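Local coordinates for chitin binding protein (Enterococcus faecalis, PDB 4A02) that cleaves the glycosidic bonds of crystalline alpha- and beta-chitin oxidatively, using a copper centre, and so assists chitinase in degrading the polymer, at residues A[8-13]-A[59-64]. Residues are numbered along the deposited sequence; the frame is centred on the assembly and turned at random.
Sequences GSRAFF and DEQTAT
In the loop region that packs beside the beta-sandwich of this chitin-active monooxygenase, the buried Arg10 reaches from the one-turn helix 10-13 to Gln61 and illustrates how one long side chain can join a short helix to an irregular loop. Its CG stands anti to the backbone N (chi1 -175°) and the chain bends only at chi3, spanning a gap where the closest pair of CA atoms, those of Arg10 and Asp59, is 10.1 Å apart. Gln61, bent at chi2, crosses it at about a right angle. Arg10 NH2 gives OE1 of Gln61 a weak hydrogen bond of 3.1 Å, bent to 135°, with the guanidinium and amide planes turned 52° apart. A water adds a second link: it accepts from Arg10 NH1 at 2.9 Å and lies 2.7 Å from Gln61 OE1 and 2.9 Å from Glu60 O, within donating range of both. Ser9 N-caps the helix, its OG accepting from Phe12 N at 2.9 Å. Arg10 NH1 also donates a hydrogen bond to Leu58 O and NE forms a salt bridge with Asp162, while Gln61 NE2 donates to Pro102 O, so helix 10-13 and loop 59-64 meet beside strand 155-165 of the mixed sheet.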
ATOM      1  N   GLY A   8       3.277   4.738   7.250  1.00  5.42           N
ATOM      2  CA  GLY A   8       2.824   5.604   6.205  1.00  5.56           C
ATOM      3  C   GLY A   8       3.053   5.006   4.828  1.00  5.18           C
ATOM      4  O   GLY A   8       4.154   4.524   4.528  1.00  5.23           O
ATOM      5  N   SER A   9       2.042   5.075   3.952  1.00  5.13           N
ATOM      6  CA  SER A   9       2.242   4.554   2.611  1.00  5.09           C
ATOM      7  C   SER A   9       3.118   5.488   1.801  1.00  4.71           C
ATOM      8  O   SER A   9       3.414   6.629   2.153  1.00  5.14           O
ATOM      9  CB  SER A   9       0.939   4.322   1.897  1.00  5.15           C
ATOM     10  OG  SER A   9       0.400   5.568   1.453  1.00  5.32           O
ATOM     11  N   ARG A  10       3.538   4.982   0.637  1.00  4.89           N
ATOM     12  CA  ARG A  10       4.407   5.752  -0.242  1.00  4.79           C
ATOM     13  C   ARG A  10       3.698   7.030  -0.688  1.00  4.89           C
ATOM     14  O   ARG A  10       4.260   8.133  -0.683  1.00  5.29           O
ATOM     15  CB  ARG A  10       4.843   4.861  -1.386  1.00  5.12           C
ATOM     16  CG  ARG A  10       5.852   5.490  -2.331  1.00  5.19           C
ATOM     17  CD  ARG A  10       6.144   4.591  -3.507  1.00  5.42           C
ATOM     18  NE  ARG A  10       6.885   3.399  -3.082  1.00  5.36           N
ATOM     19  CZ  ARG A  10       7.200   2.417  -3.909  1.00  5.38           C
ATOM     20  NH1 ARG A  10       6.800   2.449  -5.159  1.00  6.00           N
ATOM     21  NH2 ARG A  10       7.889   1.370  -3.463  1.00  6.09           N
ATOM     22  N   ALA A  11       2.430   6.865  -1.091  1.00  5.07           N
ATOM     23  CA  ALA A  11       1.584   8.004  -1.459  1.00  5.17           C
ATOM     24  C   ALA A  11       1.355   8.925  -0.287  1.00  5.24           C
ATOM     25  O   ALA A  11       1.454  10.165  -0.412  1.00  5.87           O
ATOM     26  CB  ALA A  11       0.272   7.465  -2.029  1.00  5.89           C
ATOM     27  N   PHE A  12       0.994   8.356   0.872  1.00  5.42           N
ATOM     28  CA  PHE A  12       0.762   9.167   2.071  1.00  5.81           C
ATOM     29  C   PHE A  12       1.936  10.060   2.377  1.00  5.25           C
ATOM     30  O   PHE A  12       1.791  11.277   2.571  1.00  5.75           O
ATOM     31  CB  PHE A  12       0.479   8.225   3.231  1.00  6.02           C
ATOM     32  CG  PHE A  12       0.409   8.864   4.593  1.00  6.24           C
ATOM     33  CD1 PHE A  12      -0.759   9.515   5.014  1.00  7.57           C
ATOM     34  CD2 PHE A  12       1.462   8.782   5.479  1.00  6.85           C
ATOM     35  CE1 PHE A  12      -0.861  10.010   6.291  1.00  8.74           C
ATOM     36  CE2 PHE A  12       1.352   9.291   6.780  1.00  7.80           C
ATOM     37  CZ  PHE A  12       0.187   9.892   7.160  1.00  7.94           C
ATOM     38  N   PHE A  13       3.155   9.486   2.424  1.00  5.44           N
ATOM     39  CA  PHE A  13       4.338  10.264   2.754  1.00  5.44           C
ATOM     40  C   PHE A  13       4.680  11.296   1.686  1.00  5.63           C
ATOM     41  O   PHE A  13       5.420  12.236   1.983  1.00  6.82           O
ATOM     42  CB  PHE A  13       5.515   9.376   3.033  1.00  6.11           C
ATOM     43  CG  PHE A  13       5.584   8.798   4.440  1.00  6.31           C
ATOM     44  CD1 PHE A  13       5.287   9.516   5.559  1.00  8.67           C
ATOM     45  CD2 PHE A  13       5.980   7.492   4.624  1.00  8.13           C
ATOM     46  CE1 PHE A  13       5.434   9.019   6.852  1.00  9.32           C
ATOM     47  CE2 PHE A  13       6.142   7.003   5.941  1.00 10.08           C
ATOM     48  CZ  PHE A  13       5.871   7.763   6.998  1.00  9.04           C
ATOM     49  N   ASP A  59       5.609   4.476  -9.405  1.00  6.26           N
ATOM     50  CA  ASP A  59       6.138   3.225  -9.867  1.00  6.53           C
ATOM     51  C   ASP A  59       7.642   3.243 -10.000  1.00  6.33           C
ATOM     52  O   ASP A  59       8.238   2.177 -10.261  1.00  7.75           O
ATOM     53  CB  ASP A  59       5.503   2.855 -11.206  1.00  7.04           C
ATOM     54  CG  ASP A  59       4.015   2.630 -11.105  1.00  6.80           C
ATOM     55  OD1 ASP A  59       3.566   2.006 -10.131  1.00  7.08           O
ATOM     56  OD2 ASP A  59       3.294   3.077 -12.053  1.00  7.62           O
ATOM     57  N   GLU A  60       8.281   4.381  -9.829  1.00  6.28           N
ATOM     58  CA  GLU A  60       9.735   4.404  -9.847  1.00  5.91           C
ATOM     59  C   GLU A  60      10.234   3.532  -8.693  1.00  5.74           C
ATOM     60  O   GLU A  60       9.584   3.375  -7.671  1.00  6.11           O
ATOM     61  CB  GLU A  60      10.215   5.861  -9.756  1.00  6.35           C
ATOM     62  CG  GLU A  60       9.818   6.599 -11.032  1.00  6.83           C
ATOM     63  CD  GLU A  60      10.128   8.069 -11.078  1.00  7.13           C
ATOM     64  OE1 GLU A  60      10.966   8.536 -10.276  1.00  8.48           O
ATOM     65  OE2 GLU A  60       9.543   8.740 -11.972  1.00  7.67           O
ATOM     66  N   GLN A  61      11.411   2.933  -8.893  1.00  6.61           N
ATOM     67  CA  GLN A  61      11.893   1.952  -7.920  1.00  6.31           C
ATOM     68  C   GLN A  61      13.417   1.902  -7.955  1.00  6.65           C
ATOM     69  O   GLN A  61      14.019   1.415  -8.915  1.00  7.38           O
ATOM     70  CB  GLN A  61      11.286   0.575  -8.215  1.00  6.61           C
ATOM     71  CG  GLN A  61      11.531  -0.455  -7.133  1.00  6.91           C
ATOM     72  CD  GLN A  61      11.082  -0.004  -5.765  1.00  6.40           C
ATOM     73  OE1 GLN A  61       9.882   0.202  -5.545  1.00  7.05           O
ATOM     74  NE2 GLN A  61      12.007   0.139  -4.821  1.00  6.66           N
ATOM     75  N   THR A  62      14.018   2.451  -6.908  1.00  6.62           N
ATOM     76  CA  THR A  62      15.440   2.319  -6.640  1.00  7.25           C
ATOM     77  C   THR A  62      15.581   2.045  -5.156  1.00  7.30           C
ATOM     78  O   THR A  62      14.658   2.269  -4.373  1.00  7.41           O
ATOM     79  CB  THR A  62      16.296   3.554  -7.023  1.00  8.01           C
ATOM     80  OG1 THR A  62      16.111   4.505  -5.990  1.00  8.45           O
ATOM     81  CG2 THR A  62      15.894   4.151  -8.348  1.00  9.69           C
ATOM     82  N   ALA A  63      16.785   1.630  -4.752  1.00  7.91           N
ATOM     83  CA  ALA A  63      17.012   1.371  -3.337  1.00  8.41           C
ATOM     84  C   ALA A  63      16.938   2.605  -2.477  1.00  7.82           C
ATOM     85  O   ALA A  63      16.735   2.474  -1.250  1.00  9.19           O
ATOM     86  CB  ALA A  63      18.416   0.734  -3.177  1.00 10.95           C
ATOM     87  N   THR A  64      17.095   3.778  -3.007  1.00  7.97           N
ATOM     88  CA  THR A  64      17.120   5.022  -2.261  1.00  8.45           C
ATOM     89  C   THR A  64      15.944   5.958  -2.581  1.00  7.65           C
ATOM     90  O   THR A  64      15.868   7.041  -1.990  1.00 10.26           O
ATOM     91  CB  THR A  64      18.431   5.769  -2.447  1.00 10.93           C
ATOM     92  OG1 THR A  64      18.622   6.072  -3.799  1.00 13.10           O
ATOM     93  CG2 THR A  64      19.583   4.885  -1.938  1.00 14.46           C
TER
HETATM   94  O   HOH W   1       8.000   0.950  -7.278  1.00  7.19           O